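Local coordinates for murein peptide amidase A (Escherichia coli O157:H7, PDB 5HXD), which probably hydrolyses the gamma-D-glutamyl-diaminopimelic acid amide bond of murein tripeptide during peptidoglycan degradation, using a zinc ion, at residues T48-S54 with S155-P159; D158-E164 with I207-P213. All coordinates share one frame. Numbering follows the deposited sequence.

Overall arrangement
The chain runs from strand 43-45 into the loop 48-54, which leads into helix 53-65. Interaction 1 joins this loop to the end of strand 153-157 and closes a loop of 100 residues. Interaction 2 begins where interaction 1 ends, since both include Asp158 and Pro159. It pairs strand 162-164 with strand 206-210 and closes a loop of 42 residues. The two loops therefore follow one another and do not nest. Strands 153-157 and 206-210 are parallel neighbours in the mixed sheet, so the contacts lie side by side, with centres about 9 Å apart. Together they bring the zinc-site residues next to Glu210, the predicted proton donor/acceptor.

Interaction 1. Residues T48-S54 with S155-P159. With ZN (zinc ion), chain C.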
# COMPACT_ATOMS: atom_id res chain seq x y z
N THR A 48 -1.17 9.75 1.87
CA THR A 48 -0.13 10.77 2.00
C THR A 48 1.19 10.11 2.37
O THR A 48 2.22 10.41 1.78
CB THR A 48 -0.47 11.83 3.06
OG1 THR A 48 -1.66 12.53 2.70
CG2 THR A 48 0.67 12.83 3.20
N HIS A 49 1.13 9.21 3.36
CA HIS A 49 2.25 8.38 3.78
C HIS A 49 2.08 6.97 3.21
O HIS A 49 1.07 6.32 3.47
CB HIS A 49 2.34 8.31 5.30
CG HIS A 49 2.67 9.62 5.95
ND1 HIS A 49 2.19 9.97 7.19
CD2 HIS A 49 3.46 10.64 5.54
CE1 HIS A 49 2.67 11.16 7.52
NE2 HIS A 49 3.44 11.59 6.53
N GLY A 50 3.08 6.48 2.48
CA GLY A 50 2.96 5.22 1.74
C GLY A 50 2.79 3.92 2.52
O GLY A 50 2.35 2.93 1.95
N ASP A 51 3.12 3.90 3.81
CA ASP A 51 2.82 2.71 4.63
C ASP A 51 1.43 2.75 5.32
O ASP A 51 1.03 1.76 5.94
CB ASP A 51 3.92 2.51 5.69
CG ASP A 51 4.11 3.72 6.57
OD1 ASP A 51 3.69 4.80 6.15
OD2 ASP A 51 4.70 3.60 7.66
N GLU A 52 0.70 3.86 5.18
CA GLU A 52 -0.65 3.98 5.77
C GLU A 52 -1.73 3.50 4.81
O GLU A 52 -2.61 4.24 4.35
CB GLU A 52 -0.89 5.42 6.24
CG GLU A 52 0.21 5.89 7.18
CD GLU A 52 -0.01 7.28 7.78
OE1 GLU A 52 -0.72 8.11 7.18
OE2 GLU A 52 0.58 7.56 8.84
N ASN A 53 -1.65 2.20 4.61
CA ASN A 53 -2.37 1.38 3.64
C ASN A 53 -3.85 1.06 3.88
O ASN A 53 -4.63 0.92 2.93
CB ASN A 53 -1.54 0.09 3.58
CG ASN A 53 -0.34 0.23 2.71
OD1 ASN A 53 0.34 -0.74 2.47
ND2 ASN A 53 -0.23 1.38 2.01
N SER A 54 -4.18 0.81 5.14
CA SER A 54 -5.54 0.38 5.50
C SER A 54 -6.64 1.39 5.16
O SER A 54 -7.81 1.03 5.07
CB SER A 54 -5.63 0.04 7.00
OG SER A 54 -5.40 1.18 7.82
N SER A 155 -8.35 14.06 5.20
CA SER A 155 -7.14 13.31 4.89
C SER A 155 -6.93 12.17 5.88
O SER A 155 -6.72 12.41 7.06
CB SER A 155 -5.93 14.24 4.89
OG SER A 155 -4.74 13.49 5.03
N PHE A 156 -6.99 10.94 5.38
CA PHE A 156 -6.86 9.75 6.21
C PHE A 156 -5.41 9.32 6.46
O PHE A 156 -4.62 9.31 5.52
CB PHE A 156 -7.61 8.59 5.57
CG PHE A 156 -9.08 8.74 5.65
CD1 PHE A 156 -9.77 8.21 6.70
CD2 PHE A 156 -9.76 9.45 4.68
CE1 PHE A 156 -11.13 8.37 6.80
CE2 PHE A 156 -11.11 9.61 4.76
CZ PHE A 156 -11.80 9.06 5.83
N HIS A 157 -5.09 8.97 7.72
CA HIS A 157 -3.78 8.44 8.10
C HIS A 157 -3.83 7.20 9.01
O HIS A 157 -4.91 6.69 9.31
CB HIS A 157 -2.95 9.51 8.81
CG HIS A 157 -2.40 10.56 7.90
ND1 HIS A 157 -3.20 11.41 7.17
CD2 HIS A 157 -1.13 10.92 7.63
CE1 HIS A 157 -2.44 12.24 6.47
NE2 HIS A 157 -1.18 11.97 6.74
N ASP A 158 -2.65 6.76 9.44
CA ASP A 158 -2.40 5.70 10.45
C ASP A 158 -1.42 6.17 11.51
O ASP A 158 -0.54 6.97 11.21
CB ASP A 158 -1.77 4.45 9.82
CG ASP A 158 -2.78 3.47 9.35
OD1 ASP A 158 -3.98 3.69 9.60
OD2 ASP A 158 -2.35 2.47 8.72
N PRO A 159 -1.51 5.62 12.73
CA PRO A 159 -2.54 4.73 13.27
C PRO A 159 -3.08 5.28 14.59
O PRO A 159 -3.26 4.51 15.53
CB PRO A 159 -1.76 3.44 13.49
CG PRO A 159 -0.32 3.95 13.86
CD PRO A 159 -0.28 5.45 13.52
ZN ZN C . 0.41 9.83 9.73
O HOH W 1 -1.51 8.45 4.87
O HOH W 2 -3.29 6.82 4.15
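Segment 48-54 makes a type I turn, closed by Glu52 N to His49 O at 3.0 Å, then enters helix 53-65. Segment 155-159 is the end of strand 153-157 and the following loop. CA atoms come closest at Glu52 and Asp158, 5.3 Å apart. The His157 ring edge points toward the His49 face in an offset edge-to-face pair, centroids 5.1 Å apart, planes at 88°. Glu52 reaches between the segments; its OE2 binds the zinc ion at 2.4 Å. His49 ND1 also makes a weak hydrogen bond to Glu52 OE2 at 3.3 Å, while NE2 bonds to Asp96. Water 1 accepts from His49 N at 3.1 Å and bridges Glu52 OE1 at 2.5 Å and Phe156 O at 3.3 Å. Water 2 links Glu52 O at 2.7 Å to Phe156 O at 3.1 Å. Ser54 OG gives a weak hydrogen bond to Asp158 OD2 at 3.4 Å. His49 and Glu52 form the HxxE motif of M14 carboxypeptidases, and His157 is the predicted third ligand. In this model His49 ND1 is 3.1 Å and His157 NE2 4.0 Å from ZN, so only Glu52 of the three lies at bonding distance; one further ligand atom comes from outside the segments.

Interaction 2. Residues D158-E164 with I207-P213; sequences DPLACIE and ITAEFPP
This is an antiparallel strand pairing beside the active site, in the mixed sheet of the M14 fold. Strands 162-164 and 207-210 have axes 4.7 Å apart at 170°. Cys162 faces Glu210 and Glu164 faces Thr208 as hydrogen-bonded pairs. Ile163 and Ala209 form the non-hydrogen-bonded pair between them. The backbone bonds are Cys162 N to Glu210 O at 2.8 Å, Glu210 N to Cys162 O at 2.6 Å, Glu164 N to Thr208 O at 2.7 Å and Thr208 N to Glu164 O at 3.3 Å. Ala161, with phi/psi 54/56, and Cys162 both face Glu210 in a G1 beta bulge. Ala161 N also hydrogen-bonds to Phe211 O at 2.9 Å. Before it, a cis peptide precedes Pro159, whose CB packs on Pro213 CG at 3.8 Å. Ile163 (chi1 m, chi2 m) places CD1 3.7 Å from Ala209 CB. The other face carries Cys162, Glu164, Thr208 and Glu210. Glu164 OE2 and Glu210 OE2 are 3.5 Å apart, a close pair of like charges. Glu210 (chi1 m, chi2 -103°), the predicted proton donor/acceptor, brings its carboxylate against His157. Strand 206-210 lies between strands 153-157 and 162-164, and Leu175 of helix 170-178 packs on Ile163 and Ile207.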
# COMPACT_ATOMS: atom_id res chain seq x y z
N ASP A 158 -2.65 6.76 9.44
CA ASP A 158 -2.40 5.70 10.45
C ASP A 158 -1.42 6.17 11.51
O ASP A 158 -0.54 6.97 11.21
CB ASP A 158 -1.77 4.45 9.82
CG ASP A 158 -2.78 3.47 9.35
OD1 ASP A 158 -3.98 3.69 9.60
OD2 ASP A 158 -2.35 2.47 8.72
N PRO A 159 -1.51 5.62 12.73
CA PRO A 159 -2.54 4.73 13.27
C PRO A 159 -3.08 5.28 14.59
O PRO A 159 -3.26 4.51 15.53
CB PRO A 159 -1.76 3.44 13.49
CG PRO A 159 -0.32 3.95 13.86
CD PRO A 159 -0.28 5.45 13.52
N LEU A 160 -3.32 6.59 14.64
CA LEU A 160 -3.55 7.26 15.91
C LEU A 160 -4.99 7.21 16.40
O LEU A 160 -5.31 7.79 17.44
CB LEU A 160 -3.09 8.71 15.81
CG LEU A 160 -1.61 8.76 15.45
CD1 LEU A 160 -1.15 10.19 15.42
CD2 LEU A 160 -0.77 7.93 16.43
N ALA A 161 -5.85 6.52 15.64
CA ALA A 161 -7.19 6.15 16.10
C ALA A 161 -8.04 7.33 16.61
O ALA A 161 -8.56 7.29 17.73
CB ALA A 161 -7.08 5.08 17.19
N CYS A 162 -8.21 8.34 15.77
CA CYS A 162 -8.99 9.51 16.16
C CYS A 162 -9.28 10.44 14.99
O CYS A 162 -8.65 10.34 13.93
CB CYS A 162 -8.25 10.28 17.24
SG CYS A 162 -6.69 10.94 16.64
N ILE A 163 -10.25 11.34 15.19
CA ILE A 163 -10.62 12.36 14.23
C ILE A 163 -10.11 13.72 14.68
O ILE A 163 -10.57 14.25 15.69
CB ILE A 163 -12.15 12.44 14.05
CG1 ILE A 163 -12.73 11.08 13.69
CG2 ILE A 163 -12.51 13.49 12.99
CD1 ILE A 163 -12.24 10.54 12.39
N GLU A 164 -9.17 14.30 13.93
CA GLU A 164 -8.60 15.59 14.32
C GLU A 164 -9.25 16.75 13.59
O GLU A 164 -8.83 17.09 12.49
CB GLU A 164 -7.11 15.63 14.05
CG GLU A 164 -6.34 14.54 14.73
CD GLU A 164 -4.93 14.46 14.23
OE1 GLU A 164 -4.23 15.50 14.27
OE2 GLU A 164 -4.53 13.36 13.79
N ILE A 207 -9.40 18.18 7.86
CA ILE A 207 -9.65 17.27 8.95
C ILE A 207 -8.78 16.06 8.72
O ILE A 207 -8.87 15.44 7.65
CB ILE A 207 -11.12 16.81 9.02
CG1 ILE A 207 -12.03 17.91 9.56
CG2 ILE A 207 -11.27 15.58 9.89
CD1 ILE A 207 -13.49 17.46 9.66
N THR A 208 -7.93 15.69 9.67
CA THR A 208 -7.24 14.42 9.52
C THR A 208 -7.99 13.35 10.32
O THR A 208 -8.25 13.49 11.52
CB THR A 208 -5.76 14.49 9.94
OG1 THR A 208 -5.65 14.98 11.28
CG2 THR A 208 -4.99 15.41 9.01
N ALA A 209 -8.39 12.30 9.61
CA ALA A 209 -9.03 11.15 10.21
C ALA A 209 -8.01 10.03 10.36
O ALA A 209 -7.67 9.38 9.37
CB ALA A 209 -10.21 10.68 9.35
N GLU A 210 -7.53 9.80 11.59
CA GLU A 210 -6.54 8.74 11.83
C GLU A 210 -7.19 7.40 12.17
O GLU A 210 -7.80 7.24 13.22
CB GLU A 210 -5.59 9.13 12.95
CG GLU A 210 -4.78 10.35 12.67
CD GLU A 210 -3.37 10.01 12.30
OE1 GLU A 210 -3.14 8.83 11.95
OE2 GLU A 210 -2.50 10.91 12.36
N PHE A 211 -7.06 6.44 11.26
CA PHE A 211 -7.48 5.07 11.53
C PHE A 211 -6.76 4.54 12.76
O PHE A 211 -5.73 5.08 13.17
CB PHE A 211 -7.17 4.17 10.34
CG PHE A 211 -8.33 3.94 9.44
CD1 PHE A 211 -9.42 4.79 9.44
CD2 PHE A 211 -8.32 2.86 8.56
CE1 PHE A 211 -10.49 4.57 8.58
CE2 PHE A 211 -9.39 2.63 7.71
CZ PHE A 211 -10.47 3.49 7.71
N PRO A 212 -7.29 3.48 13.36
CA PRO A 212 -6.49 2.80 14.38
C PRO A 212 -5.59 1.80 13.69
O PRO A 212 -5.68 1.67 12.47
CB PRO A 212 -7.54 2.12 15.25
CG PRO A 212 -8.62 1.76 14.25
CD PRO A 212 -8.62 2.87 13.21
N PRO A 213 -4.71 1.11 14.44
CA PRO A 213 -4.04 -0.02 13.80
C PRO A 213 -5.08 -1.05 13.41
O PRO A 213 -5.87 -1.47 14.25
CB PRO A 213 -3.11 -0.55 14.88
CG PRO A 213 -2.87 0.64 15.78
CD PRO A 213 -4.18 1.38 15.79